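Local coordinates for 1-acyl-sn-glycerol-3-phosphate acyltransferase (Thermotoga maritima, PDB 5KYM), which probably catalyses acyl transfer to the sn-2 position of 1-acyl-sn-glycerol-3-phosphate, yielding phosphatidic acid at the membrane, at residues N77-V81 against F96-G100; T158-G163 against Y192-G198; P182-S187 against L209-V215. Residue numbers count along the deposited sequence, not the author numbering.

Interaction 1: residues N77-V81 against F96-G100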
ATOM      1  N   ASN A  77       1.128   0.799  15.991  1.00 53.64           N
ATOM      2  CA  ASN A  77       0.937   1.223  14.606  1.00 52.48           C
ATOM      3  C   ASN A  77       2.238   1.840  14.040  1.00 52.75           C
ATOM      4  O   ASN A  77       3.232   1.991  14.752  1.00 50.94           O
ATOM      5  CB  ASN A  77      -0.265   2.169  14.473  1.00 52.57           C
ATOM      6  CG  ASN A  77      -0.033   3.486  15.123  1.00 52.42           C
ATOM      7  OD1 ASN A  77       0.782   3.561  16.044  1.00 52.46           O
ATOM      8  ND2 ASN A  77      -0.721   4.545  14.637  1.00 51.13           N
ATOM      9  N   PHE A  78       2.227   2.186  12.752  1.00 51.26           N
ATOM     10  CA  PHE A  78       3.410   2.726  12.085  1.00 51.68           C
ATOM     11  C   PHE A  78       2.992   3.451  10.806  1.00 51.12           C
ATOM     12  O   PHE A  78       1.808   3.465  10.459  1.00 52.53           O
ATOM     13  CB  PHE A  78       4.477   1.629  11.846  1.00 50.79           C
ATOM     14  CG  PHE A  78       3.927   0.358  11.309  1.00 51.31           C
ATOM     15  CD1 PHE A  78       3.648   0.228   9.954  1.00 53.00           C
ATOM     16  CD2 PHE A  78       3.659  -0.721  12.147  1.00 50.24           C
ATOM     17  CE1 PHE A  78       3.092  -0.980   9.450  1.00 53.26           C
ATOM     18  CE2 PHE A  78       3.146  -1.912  11.635  1.00 50.21           C
ATOM     19  CZ  PHE A  78       2.862  -2.053  10.291  1.00 49.43           C
ATOM     20  N   ILE A  79       3.941   4.116  10.142  1.00 48.70           N
ATOM     21  CA  ILE A  79       3.674   4.748   8.872  1.00 46.26           C
ATOM     22  C   ILE A  79       4.544   4.088   7.828  1.00 44.98           C
ATOM     23  O   ILE A  79       5.741   4.264   7.857  1.00 45.47           O
ATOM     24  CB  ILE A  79       3.994   6.227   8.881  1.00 46.88           C
ATOM     25  CG1 ILE A  79       3.250   6.934   9.969  1.00 47.14           C
ATOM     26  CG2 ILE A  79       3.595   6.839   7.530  1.00 47.98           C
ATOM     27  CD1 ILE A  79       3.903   8.273  10.299  1.00 48.25           C
ATOM     28  N   VAL A  80       3.930   3.330   6.895  1.00 44.07           N
ATOM     29  CA  VAL A  80       4.676   2.646   5.814  1.00 40.20           C
ATOM     30  C   VAL A  80       5.030   3.736   4.852  1.00 37.45           C
ATOM     31  O   VAL A  80       4.194   4.509   4.470  1.00 35.19           O
ATOM     32  CB  VAL A  80       3.878   1.499   5.137  1.00 39.43           C
ATOM     33  CG1 VAL A  80       4.715   0.836   4.055  1.00 39.72           C
ATOM     34  CG2 VAL A  80       3.493   0.452   6.139  1.00 38.71           C
ATOM     35  N   VAL A  81       6.294   3.834   4.527  1.00 36.95           N
ATOM     36  CA  VAL A  81       6.730   4.779   3.573  1.00 38.66           C
ATOM     37  C   VAL A  81       7.395   4.018   2.447  1.00 39.03           C
ATOM     38  O   VAL A  81       8.399   3.339   2.636  1.00 36.88           O
ATOM     39  CB  VAL A  81       7.602   5.843   4.219  1.00 40.18           C
ATOM     40  CG1 VAL A  81       8.317   6.735   3.174  1.00 41.53           C
ATOM     41  CG2 VAL A  81       6.725   6.693   5.143  1.00 40.31           C
ATOM     42  N   PHE A  96       1.062  -7.877   2.104  1.00 36.50           N
ATOM     43  CA  PHE A  96       2.381  -8.342   2.493  1.00 37.20           C
ATOM     44  C   PHE A  96       3.110  -7.492   3.505  1.00 40.11           C
ATOM     45  O   PHE A  96       4.239  -7.804   3.843  1.00 45.12           O
ATOM     46  CB  PHE A  96       3.244  -8.435   1.228  1.00 36.21           C
ATOM     47  CG  PHE A  96       2.790  -9.495   0.267  1.00 34.15           C
ATOM     48  CD1 PHE A  96       3.195 -10.805   0.423  1.00 32.99           C
ATOM     49  CD2 PHE A  96       1.992  -9.184  -0.771  1.00 33.22           C
ATOM     50  CE1 PHE A  96       2.796 -11.775  -0.428  1.00 32.23           C
ATOM     51  CE2 PHE A  96       1.593 -10.166  -1.652  1.00 33.71           C
ATOM     52  CZ  PHE A  96       2.016 -11.455  -1.488  1.00 32.72           C
ATOM     53  N   VAL A  97       2.508  -6.409   3.981  1.00 40.69           N
ATOM     54  CA  VAL A  97       3.172  -5.549   4.974  1.00 39.91           C
ATOM     55  C   VAL A  97       2.193  -5.124   6.067  1.00 40.88           C
ATOM     56  O   VAL A  97       2.470  -5.322   7.246  1.00 44.12           O
ATOM     57  CB  VAL A  97       3.721  -4.295   4.308  1.00 39.44           C
ATOM     58  CG1 VAL A  97       4.423  -3.398   5.322  1.00 39.73           C
ATOM     59  CG2 VAL A  97       4.568  -4.659   3.093  1.00 38.16           C
ATOM     60  N   ALA A  98       1.047  -4.568   5.682  1.00 40.48           N
ATOM     61  CA  ALA A  98       0.159  -3.920   6.619  1.00 41.67           C
ATOM     62  C   ALA A  98      -1.214  -3.581   6.052  1.00 42.72           C
ATOM     63  O   ALA A  98      -1.297  -3.086   4.950  1.00 44.44           O
ATOM     64  CB  ALA A  98       0.855  -2.652   7.069  1.00 41.73           C
ATOM     65  N   THR A  99      -2.271  -3.810   6.813  1.00 43.47           N
ATOM     66  CA  THR A  99      -3.576  -3.431   6.379  1.00 45.63           C
ATOM     67  C   THR A  99      -3.981  -2.179   7.054  1.00 48.79           C
ATOM     68  O   THR A  99      -4.923  -2.153   7.875  1.00 52.18           O
ATOM     69  CB  THR A  99      -4.642  -4.500   6.611  1.00 46.48           C
ATOM     70  OG1 THR A  99      -4.717  -4.880   7.974  1.00 46.06           O
ATOM     71  CG2 THR A  99      -4.302  -5.685   5.865  1.00 49.48           C
ATOM     72  N   GLY A 100      -3.341  -1.101   6.593  1.00 49.73           N
ATOM     73  CA  GLY A 100      -3.578   0.255   7.073  1.00 48.48           C
ATOM     74  C   GLY A 100      -4.346   1.208   6.168  1.00 47.39           C
ATOM     75  O   GLY A 100      -4.665   0.934   4.995  1.00 47.05           O
TER
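In this alpha/beta acyltransferase fold, strand 79-82 lies inside a mixed sheet, and the loop that follows helix 89-96 folds back over one face of it. Asn77 leads into the strand; its amide ND2 is held by the carbonyls of Val149 and Leu145, so it can be buried. The CA-CB bond of Phe78 runs sideways, but the p rotamer (chi1 45°) carries the ring to the loop, where Ala98 and the Val97 carbonyl lie at its edge. The small Ala98 lets the ring come close. Ile79 makes no contact with the loop; its backbone is hydrogen-bonded to Pro182 and Leu184, at the start of strand 183-189. Val80 then points straight at the loop, with its CA 8.0 Å from the CA of Ala98, its branched, apolar side chain suiting strand and core. Val81 touches Val183 and Pro155 instead. The side chains that meet are all apolar, and no hydrogen bond crosses the contact; Val97 also reaches Leu184, Leu209 and Ile211, so the loop spans three strands. Its key touches are Phe78 CE1 to Ala98 CB at 3.7 Å, and Val80 CG2 to Ala98 CB at 4.2 Å and to Val97 CG1 at 4.0 Å.

Interaction 2: residues T158-G163 against Y192-G198; sequences TRSPDG and YHLIPKG
Residues 158-160 are extended, after which Pro161 (-80/-24) and Asp162 (-124/4) turn the chain with angles near those of a type I turn, and Gly163 takes a positive phi (98/-20). Opposite, a helix ends at Leu194; Ile195 and Pro196 are extended, and Lys197 (-46/132) and Gly198 (83/-23) have type II-like turn angles. The two chains run in opposite senses, with CA-CA distances of 5.5 Å for Pro161-Lys197 and 6.1 Å for Gly163-Tyr192.

Tyr192 (chi1 t, chi2 80°) lays a ring face on the turn: Gly163 CA stands 4.2 Å from the ring centroid, 14° off the normal, a CH-pi contact. The positive phi calls for glycine, since a CB would jam against the preceding carbonyl O; it would also sit 3.5 Å from Tyr192 CD2. Ser160 OG accepts weak bonds from the NH groups of Asp162 and Gly163 and also pairs with Lys164 O. Lys197 extends all-t along the other segment, so that its NZ donates to Thr158 OG1 at 3.0 Å; that hydroxyl in turn donates to Arg159 O at 3.2 Å. The CA-CB bond of Arg159 (m, t, m) points toward 192-198, and its guanidinium meets the Lys197 methylenes, Arg159 NH2 to Lys197 CG being 3.5 Å, while Arg159 NH2 and Lys197 NZ stay 6.0 Å apart.

Thr158, Arg159 and Ser160 belong to the EGTRS motif, which in this family is thought to bind the acceptor's phosphate. The loop follows strand 151-153, Ser160 is backbone-bonded to His84 of the HX4D motif, and helix 191-194, right after strand 183-189, is tied to Gln85 through Tyr192 N.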
ATOM      1  N   THR A 158       2.859  10.677  -6.275  1.00 50.97           N
ATOM      2  CA  THR A 158       2.448  10.294  -7.614  1.00 49.96           C
ATOM      3  C   THR A 158       3.223   9.031  -7.939  1.00 49.20           C
ATOM      4  O   THR A 158       4.283   8.777  -7.370  1.00 48.71           O
ATOM      5  CB  THR A 158       2.794  11.385  -8.650  1.00 50.52           C
ATOM      6  OG1 THR A 158       2.455  10.929  -9.955  1.00 53.63           O
ATOM      7  CG2 THR A 158       4.252  11.692  -8.713  1.00 50.23           C
ATOM      8  N   ARG A 159       2.732   8.263  -8.897  1.00 49.10           N
ATOM      9  CA  ARG A 159       3.498   7.119  -9.409  1.00 49.95           C
ATOM     10  C   ARG A 159       4.563   7.640 -10.324  1.00 50.26           C
ATOM     11  O   ARG A 159       4.347   8.582 -11.076  1.00 49.59           O
ATOM     12  CB  ARG A 159       2.648   6.125 -10.172  1.00 51.42           C
ATOM     13  CG  ARG A 159       1.379   5.744  -9.416  1.00 55.24           C
ATOM     14  CD  ARG A 159       0.657   4.614 -10.019  1.00 58.29           C
ATOM     15  NE  ARG A 159       0.046   4.989 -11.286  1.00 62.49           N
ATOM     16  CZ  ARG A 159      -1.119   5.583 -11.409  1.00 66.34           C
ATOM     17  NH1 ARG A 159      -1.819   5.897 -10.327  1.00 76.36           N
ATOM     18  NH2 ARG A 159      -1.610   5.849 -12.607  1.00 68.67           N
ATOM     19  N   SER A 160       5.737   7.051 -10.198  1.00 51.17           N
ATOM     20  CA  SER A 160       6.801   7.220 -11.155  1.00 52.57           C
ATOM     21  C   SER A 160       6.259   6.756 -12.491  1.00 54.38           C
ATOM     22  O   SER A 160       5.562   5.745 -12.585  1.00 58.08           O
ATOM     23  CB  SER A 160       7.991   6.352 -10.759  1.00 53.02           C
ATOM     24  OG  SER A 160       8.911   6.163 -11.799  1.00 53.15           O
ATOM     25  N   PRO A 161       6.572   7.495 -13.548  1.00 58.16           N
ATOM     26  CA  PRO A 161       6.179   7.069 -14.861  1.00 57.74           C
ATOM     27  C   PRO A 161       7.089   5.991 -15.475  1.00 56.48           C
ATOM     28  O   PRO A 161       6.629   5.291 -16.330  1.00 60.02           O
ATOM     29  CB  PRO A 161       6.270   8.368 -15.640  1.00 59.60           C
ATOM     30  CG  PRO A 161       7.440   9.066 -15.045  1.00 59.69           C
ATOM     31  CD  PRO A 161       7.352   8.749 -13.597  1.00 59.99           C
ATOM     32  N   ASP A 162       8.358   5.873 -15.064  1.00 55.81           N
ATOM     33  CA  ASP A 162       9.357   4.972 -15.684  1.00 52.67           C
ATOM     34  C   ASP A 162      10.013   3.973 -14.759  1.00 52.14           C
ATOM     35  O   ASP A 162      10.886   3.237 -15.192  1.00 52.29           O
ATOM     36  CB  ASP A 162      10.434   5.791 -16.378  1.00 55.04           C
ATOM     37  CG  ASP A 162      11.161   6.817 -15.457  1.00 56.87           C
ATOM     38  OD1 ASP A 162      10.752   6.982 -14.285  1.00 56.57           O
ATOM     39  OD2 ASP A 162      12.096   7.536 -15.964  1.00 57.70           O
ATOM     40  N   GLY A 163       9.574   3.922 -13.480  1.00 53.79           N
ATOM     41  CA  GLY A 163      10.167   3.056 -12.430  1.00 53.77           C
ATOM     42  C   GLY A 163      11.180   3.725 -11.489  1.00 54.42           C
ATOM     43  O   GLY A 163      11.406   3.253 -10.369  1.00 53.48           O
ATOM     44  N   TYR A 192       5.709  -1.954 -11.283  1.00 47.64           N
ATOM     45  CA  TYR A 192       5.754  -1.121 -12.498  1.00 51.74           C
ATOM     46  C   TYR A 192       5.736  -1.908 -13.839  1.00 53.65           C
ATOM     47  O   TYR A 192       5.106  -1.475 -14.787  1.00 53.82           O
ATOM     48  CB  TYR A 192       6.931  -0.126 -12.441  1.00 51.69           C
ATOM     49  CG  TYR A 192       7.249   0.496 -13.757  1.00 51.61           C
ATOM     50  CD1 TYR A 192       6.493   1.561 -14.256  1.00 55.87           C
ATOM     51  CD2 TYR A 192       8.262   0.008 -14.544  1.00 52.46           C
ATOM     52  CE1 TYR A 192       6.741   2.121 -15.506  1.00 53.89           C
ATOM     53  CE2 TYR A 192       8.549   0.603 -15.781  1.00 52.23           C
ATOM     54  CZ  TYR A 192       7.775   1.658 -16.225  1.00 53.48           C
ATOM     55  OH  TYR A 192       8.024   2.242 -17.405  1.00 58.33           O
ATOM     56  N   HIS A 193       6.405  -3.064 -13.902  1.00 54.80           N
ATOM     57  CA  HIS A 193       6.351  -3.903 -15.098  1.00 57.12           C
ATOM     58  C   HIS A 193       5.018  -4.613 -15.189  1.00 55.97           C
ATOM     59  O   HIS A 193       4.614  -4.994 -16.256  1.00 64.95           O
ATOM     60  CB  HIS A 193       7.502  -4.886 -15.148  1.00 63.13           C
ATOM     61  CG  HIS A 193       8.822  -4.283 -14.748  1.00 78.71           C
ATOM     62  ND1 HIS A 193       9.233  -3.036 -15.188  1.00 88.60           N
ATOM     63  CD2 HIS A 193       9.775  -4.706 -13.874  1.00 88.48           C
ATOM     64  CE1 HIS A 193      10.398  -2.733 -14.636  1.00 90.58           C
ATOM     65  NE2 HIS A 193      10.743  -3.725 -13.831  1.00 98.34           N
ATOM     66  N   LEU A 194       4.318  -4.742 -14.077  1.00 53.67           N
ATOM     67  CA  LEU A 194       3.028  -5.412 -13.982  1.00 50.30           C
ATOM     68  C   LEU A 194       1.913  -4.554 -14.559  1.00 48.98           C
ATOM     69  O   LEU A 194       1.179  -4.986 -15.458  1.00 49.71           O
ATOM     70  CB  LEU A 194       2.778  -5.723 -12.513  1.00 53.17           C
ATOM     71  CG  LEU A 194       1.823  -6.794 -12.049  1.00 56.91           C
ATOM     72  CD1 LEU A 194       1.740  -7.957 -13.004  1.00 61.42           C
ATOM     73  CD2 LEU A 194       2.309  -7.366 -10.722  1.00 55.19           C
ATOM     74  N   ILE A 195       1.794  -3.327 -14.045  1.00 47.30           N
ATOM     75  CA  ILE A 195       0.894  -2.307 -14.634  1.00 44.13           C
ATOM     76  C   ILE A 195       1.353  -0.843 -14.352  1.00 42.74           C
ATOM     77  O   ILE A 195       1.088  -0.281 -13.275  1.00 39.66           O
ATOM     78  CB  ILE A 195      -0.581  -2.590 -14.291  1.00 42.57           C
ATOM     79  CG1 ILE A 195      -1.491  -1.716 -15.161  1.00 42.47           C
ATOM     80  CG2 ILE A 195      -0.878  -2.438 -12.819  1.00 41.72           C
ATOM     81  CD1 ILE A 195      -2.959  -2.093 -15.084  1.00 42.45           C
ATOM     82  N   PRO A 196       2.024  -0.220 -15.337  1.00 45.42           N
ATOM     83  CA  PRO A 196       2.665   1.086 -15.229  1.00 49.64           C
ATOM     84  C   PRO A 196       1.707   2.214 -15.334  1.00 54.25           C
ATOM     85  O   PRO A 196       0.604   2.008 -15.861  1.00 54.37           O
ATOM     86  CB  PRO A 196       3.546   1.119 -16.456  1.00 48.69           C
ATOM     87  CG  PRO A 196       2.773   0.406 -17.463  1.00 46.91           C
ATOM     88  CD  PRO A 196       2.143  -0.706 -16.716  1.00 46.53           C
ATOM     89  N   LYS A 197       2.106   3.386 -14.824  1.00 61.09           N
ATOM     90  CA  LYS A 197       1.259   4.614 -14.933  1.00 63.73           C
ATOM     91  C   LYS A 197       0.740   4.767 -16.337  1.00 62.07           C
ATOM     92  O   LYS A 197       1.496   4.589 -17.306  1.00 60.44           O
ATOM     93  CB  LYS A 197       2.054   5.885 -14.578  1.00 70.16           C
ATOM     94  CG  LYS A 197       1.206   7.094 -14.240  1.00 74.18           C
ATOM     95  CD  LYS A 197       2.067   8.252 -13.735  1.00 76.34           C
ATOM     96  CE  LYS A 197       1.194   9.352 -13.140  1.00 77.30           C
ATOM     97  NZ  LYS A 197       2.001  10.612 -12.931  1.00 80.84           N
ATOM     98  N   GLY A 198      -0.555   5.026 -16.456  1.00 62.87           N
ATOM     99  CA  GLY A 198      -1.157   5.242 -17.762  1.00 66.16           C
ATOM    100  C   GLY A 198      -1.570   4.043 -18.613  1.00 64.25           C
ATOM    101  O   GLY A 198      -2.405   4.225 -19.507  1.00 70.70           O
TER

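Interaction 3: residues P182-S187 against L209-V215; sequences PVLPVS and LKIHEPV
Strand 183-187 runs antiparallel to strand 209-211, their axes 4.8 Å apart at closest approach and their directions 160° apart. Both segments are extended throughout, as at Val186 (-135/140) and Val215 (-110/138), His212 to Pro214 included. At one end Ser187 and Lys210 form a hydrogen-bonded pair (CA-CA 5.1 Å), then comes the non-hydrogen-bonded pair Val186-Ile211 (4.7 Å). The register slips by one, and pairing resumes at Val183-Val215 (5.1 Å).

Ser187 N donates to Lys210 O at 2.9 Å, Lys210 N to Ser187 O at 2.8 Å and His212 N to Pro185 O at 3.0 Å. Likewise Val183 N donates to Val215 O at 3.0 Å and Val215 N to Val183 O at 2.7 Å. Where the register slips, Pro185 has no NH to offer and sets CD 3.6 Å from Glu213 O, while Pro214 needs no acceptor. Leu184 is backbone-bonded to Ile79 and Val81, and Val186 N to Val81 O, in strand 79-82; Ile211 O accepts from Asn71 ND2.

His212 (chi1 m, chi2 -66°) donates from NE2 to Ser187 OG (m) at 2.7 Å; that hydroxyl also bonds Val234 O in helix 223-243. Lys210, all-t, leads away to a salt bridge with Glu240 of the same helix. Apolar chains fill the opposite face: Val186 CG1 lies 3.3 Å from Leu209 CD2, and Leu184 CD2 3.7 Å from Ile211 CG2.

With helix 223-243 over the face of Ser187 and Lys210, and helix 89-96 meeting Leu209 on the other, this is the layered alpha/beta core of a glycerolipid acyltransferase, a mixed sheet with an antiparallel pair.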
ATOM      1  N   PRO A 182       6.514   5.467  14.450  1.00 48.53           N
ATOM      2  CA  PRO A 182       7.623   4.996  13.637  1.00 49.75           C
ATOM      3  C   PRO A 182       7.292   4.801  12.170  1.00 49.81           C
ATOM      4  O   PRO A 182       6.223   4.319  11.825  1.00 50.88           O
ATOM      5  CB  PRO A 182       8.012   3.649  14.256  1.00 50.04           C
ATOM      6  CG  PRO A 182       6.985   3.340  15.286  1.00 49.31           C
ATOM      7  CD  PRO A 182       6.024   4.463  15.397  1.00 48.43           C
ATOM      8  N   VAL A 183       8.233   5.231  11.331  1.00 50.30           N
ATOM      9  CA  VAL A 183       8.219   5.054   9.880  1.00 47.40           C
ATOM     10  C   VAL A 183       8.797   3.678   9.568  1.00 46.72           C
ATOM     11  O   VAL A 183       9.800   3.267  10.171  1.00 49.20           O
ATOM     12  CB  VAL A 183       9.049   6.183   9.225  1.00 46.50           C
ATOM     13  CG1 VAL A 183       9.275   5.934   7.751  1.00 45.81           C
ATOM     14  CG2 VAL A 183       8.323   7.491   9.431  1.00 46.92           C
ATOM     15  N   LEU A 184       8.166   2.959   8.658  1.00 44.23           N
ATOM     16  CA  LEU A 184       8.651   1.611   8.268  1.00 43.22           C
ATOM     17  C   LEU A 184       8.957   1.745   6.779  1.00 43.60           C
ATOM     18  O   LEU A 184       8.042   1.668   5.967  1.00 42.93           O
ATOM     19  CB  LEU A 184       7.615   0.499   8.549  1.00 40.89           C
ATOM     20  CG  LEU A 184       7.955  -0.898   8.036  1.00 39.68           C
ATOM     21  CD1 LEU A 184       9.128  -1.383   8.823  1.00 40.28           C
ATOM     22  CD2 LEU A 184       6.850  -1.919   8.009  1.00 38.83           C
ATOM     23  N   PRO A 185      10.236   1.961   6.417  1.00 43.48           N
ATOM     24  CA  PRO A 185      10.558   2.164   5.022  1.00 44.26           C
ATOM     25  C   PRO A 185      10.413   0.900   4.210  1.00 42.90           C
ATOM     26  O   PRO A 185      10.841  -0.119   4.688  1.00 40.52           O
ATOM     27  CB  PRO A 185      12.018   2.593   5.056  1.00 44.94           C
ATOM     28  CG  PRO A 185      12.199   3.137   6.395  1.00 45.57           C
ATOM     29  CD  PRO A 185      11.404   2.188   7.251  1.00 44.79           C
ATOM     30  N   VAL A 186       9.837   0.991   3.003  1.00 42.25           N
ATOM     31  CA  VAL A 186       9.600  -0.181   2.156  1.00 41.86           C
ATOM     32  C   VAL A 186      10.019   0.116   0.751  1.00 40.34           C
ATOM     33  O   VAL A 186       9.745   1.170   0.310  1.00 43.66           O
ATOM     34  CB  VAL A 186       8.114  -0.572   2.135  1.00 40.27           C
ATOM     35  CG1 VAL A 186       7.842  -1.614   1.075  1.00 38.90           C
ATOM     36  CG2 VAL A 186       7.743  -1.107   3.495  1.00 41.00           C
ATOM     37  N   SER A 187      10.643  -0.817   0.052  1.00 37.99           N
ATOM     38  CA  SER A 187      11.015  -0.598  -1.326  1.00 37.10           C
ATOM     39  C   SER A 187      10.294  -1.637  -2.165  1.00 37.18           C
ATOM     40  O   SER A 187      10.317  -2.838  -1.842  1.00 35.98           O
ATOM     41  CB  SER A 187      12.501  -0.793  -1.496  1.00 37.58           C
ATOM     42  OG  SER A 187      13.259  -0.051  -0.571  1.00 37.31           O
ATOM     43  N   LEU A 209       9.655  -7.018  -2.764  1.00 41.89           N
ATOM     44  CA  LEU A 209       9.247  -6.102  -1.723  1.00 43.73           C
ATOM     45  C   LEU A 209      10.313  -6.224  -0.680  1.00 42.96           C
ATOM     46  O   LEU A 209      10.606  -7.328  -0.244  1.00 43.54           O
ATOM     47  CB  LEU A 209       7.917  -6.605  -1.176  1.00 47.85           C
ATOM     48  CG  LEU A 209       6.978  -5.590  -0.624  1.00 52.88           C
ATOM     49  CD1 LEU A 209       5.777  -6.339  -0.045  1.00 56.48           C
ATOM     50  CD2 LEU A 209       7.719  -4.861   0.451  1.00 55.84           C
ATOM     51  N   LYS A 210      10.942  -5.132  -0.299  1.00 44.59           N
ATOM     52  CA  LYS A 210      11.924  -5.157   0.803  1.00 45.03           C
ATOM     53  C   LYS A 210      11.499  -4.198   1.948  1.00 43.45           C
ATOM     54  O   LYS A 210      11.458  -2.980   1.787  1.00 40.54           O
ATOM     55  CB  LYS A 210      13.322  -4.825   0.291  1.00 48.81           C
ATOM     56  CG  LYS A 210      14.364  -4.765   1.391  1.00 53.01           C
ATOM     57  CD  LYS A 210      15.763  -5.007   0.893  1.00 57.37           C
ATOM     58  CE  LYS A 210      16.735  -4.683   1.997  1.00 61.64           C
ATOM     59  NZ  LYS A 210      18.084  -4.995   1.488  1.00 68.26           N
ATOM     60  N   ILE A 211      11.236  -4.812   3.097  1.00 42.08           N
ATOM     61  CA  ILE A 211      10.870  -4.131   4.302  1.00 42.15           C
ATOM     62  C   ILE A 211      12.128  -3.863   5.139  1.00 42.68           C
ATOM     63  O   ILE A 211      12.853  -4.769   5.472  1.00 46.72           O
ATOM     64  CB  ILE A 211       9.882  -4.977   5.091  1.00 42.61           C
ATOM     65  CG1 ILE A 211       8.718  -5.432   4.202  1.00 43.50           C
ATOM     66  CG2 ILE A 211       9.260  -4.117   6.176  1.00 44.16           C
ATOM     67  CD1 ILE A 211       7.674  -6.319   4.885  1.00 43.21           C
ATOM     68  N   HIS A 212      12.372  -2.604   5.469  1.00 43.31           N
ATOM     69  CA  HIS A 212      13.551  -2.118   6.140  1.00 43.90           C
ATOM     70  C   HIS A 212      13.294  -1.894   7.630  1.00 47.27           C
ATOM     71  O   HIS A 212      12.170  -1.990   8.095  1.00 48.73           O
ATOM     72  CB  HIS A 212      13.905  -0.780   5.534  1.00 45.33           C
ATOM     73  CG  HIS A 212      14.222  -0.820   4.070  1.00 46.03           C
ATOM     74  ND1 HIS A 212      15.320  -1.465   3.567  1.00 47.17           N
ATOM     75  CD2 HIS A 212      13.610  -0.260   3.007  1.00 46.65           C
ATOM     76  CE1 HIS A 212      15.352  -1.328   2.255  1.00 46.31           C
ATOM     77  NE2 HIS A 212      14.330  -0.592   1.892  1.00 45.36           N
ATOM     78  N   GLU A 213      14.348  -1.607   8.393  1.00 53.15           N
ATOM     79  CA  GLU A 213      14.247  -1.369   9.855  1.00 54.21           C
ATOM     80  C   GLU A 213      13.492  -0.083  10.176  1.00 50.74           C
ATOM     81  O   GLU A 213      13.852   1.006   9.648  1.00 50.18           O
ATOM     82  CB  GLU A 213      15.617  -1.273  10.525  1.00 60.17           C
ATOM     83  CG  GLU A 213      16.363  -2.567  10.705  1.00 65.05           C
ATOM     84  CD  GLU A 213      17.818  -2.228  10.788  1.00 72.06           C
ATOM     85  OE1 GLU A 213      18.290  -1.478  11.709  1.00 71.52           O
ATOM     86  OE2 GLU A 213      18.464  -2.648   9.829  1.00 85.13           O
ATOM     87  N   PRO A 214      12.507  -0.182  11.102  1.00 47.45           N
ATOM     88  CA  PRO A 214      11.728   0.987  11.473  1.00 46.48           C
ATOM     89  C   PRO A 214      12.582   2.183  11.934  1.00 44.88           C
ATOM     90  O   PRO A 214      13.572   2.007  12.614  1.00 43.27           O
ATOM     91  CB  PRO A 214      10.832   0.460  12.600  1.00 46.13           C
ATOM     92  CG  PRO A 214      11.310  -0.889  12.969  1.00 45.96           C
ATOM     93  CD  PRO A 214      11.989  -1.387  11.757  1.00 46.41           C
ATOM     94  N   VAL A 215      12.157   3.367  11.558  1.00 44.96           N
ATOM     95  CA  VAL A 215      12.867   4.625  11.880  1.00 46.31           C
ATOM     96  C   VAL A 215      12.050   5.425  12.906  1.00 45.25           C
ATOM     97  O   VAL A 215      10.847   5.472  12.800  1.00 45.25           O
ATOM     98  CB  VAL A 215      13.134   5.427  10.574  1.00 44.86           C
ATOM     99  CG1 VAL A 215      13.572   6.823  10.822  1.00 44.11           C
ATOM    100  CG2 VAL A 215      14.214   4.737   9.825  1.00 45.24           C
TER

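Overall arrangement
Interactions 1 and 3 build adjoining parts of one sheet: their centres are 9 Å apart, and strands 79-82 and 183-189 are joined by Val81 O to Val186 N and Ile79 N to Pro182 O, both 2.8 Å and probable hydrogen bonds. Phe96 CB also packs on Leu209 CD1 at 3.5 Å. Interaction 2 stands apart, its centre 21 Å from each of the others and its nearest atoms about 10 Å away, yet the same strands lead there: 79-82 runs on to His84 of the HX4D motif and 183-189 to helix 191-194. A bound nonane lies about 13 Å from the side chains of both Ala98 and Arg159.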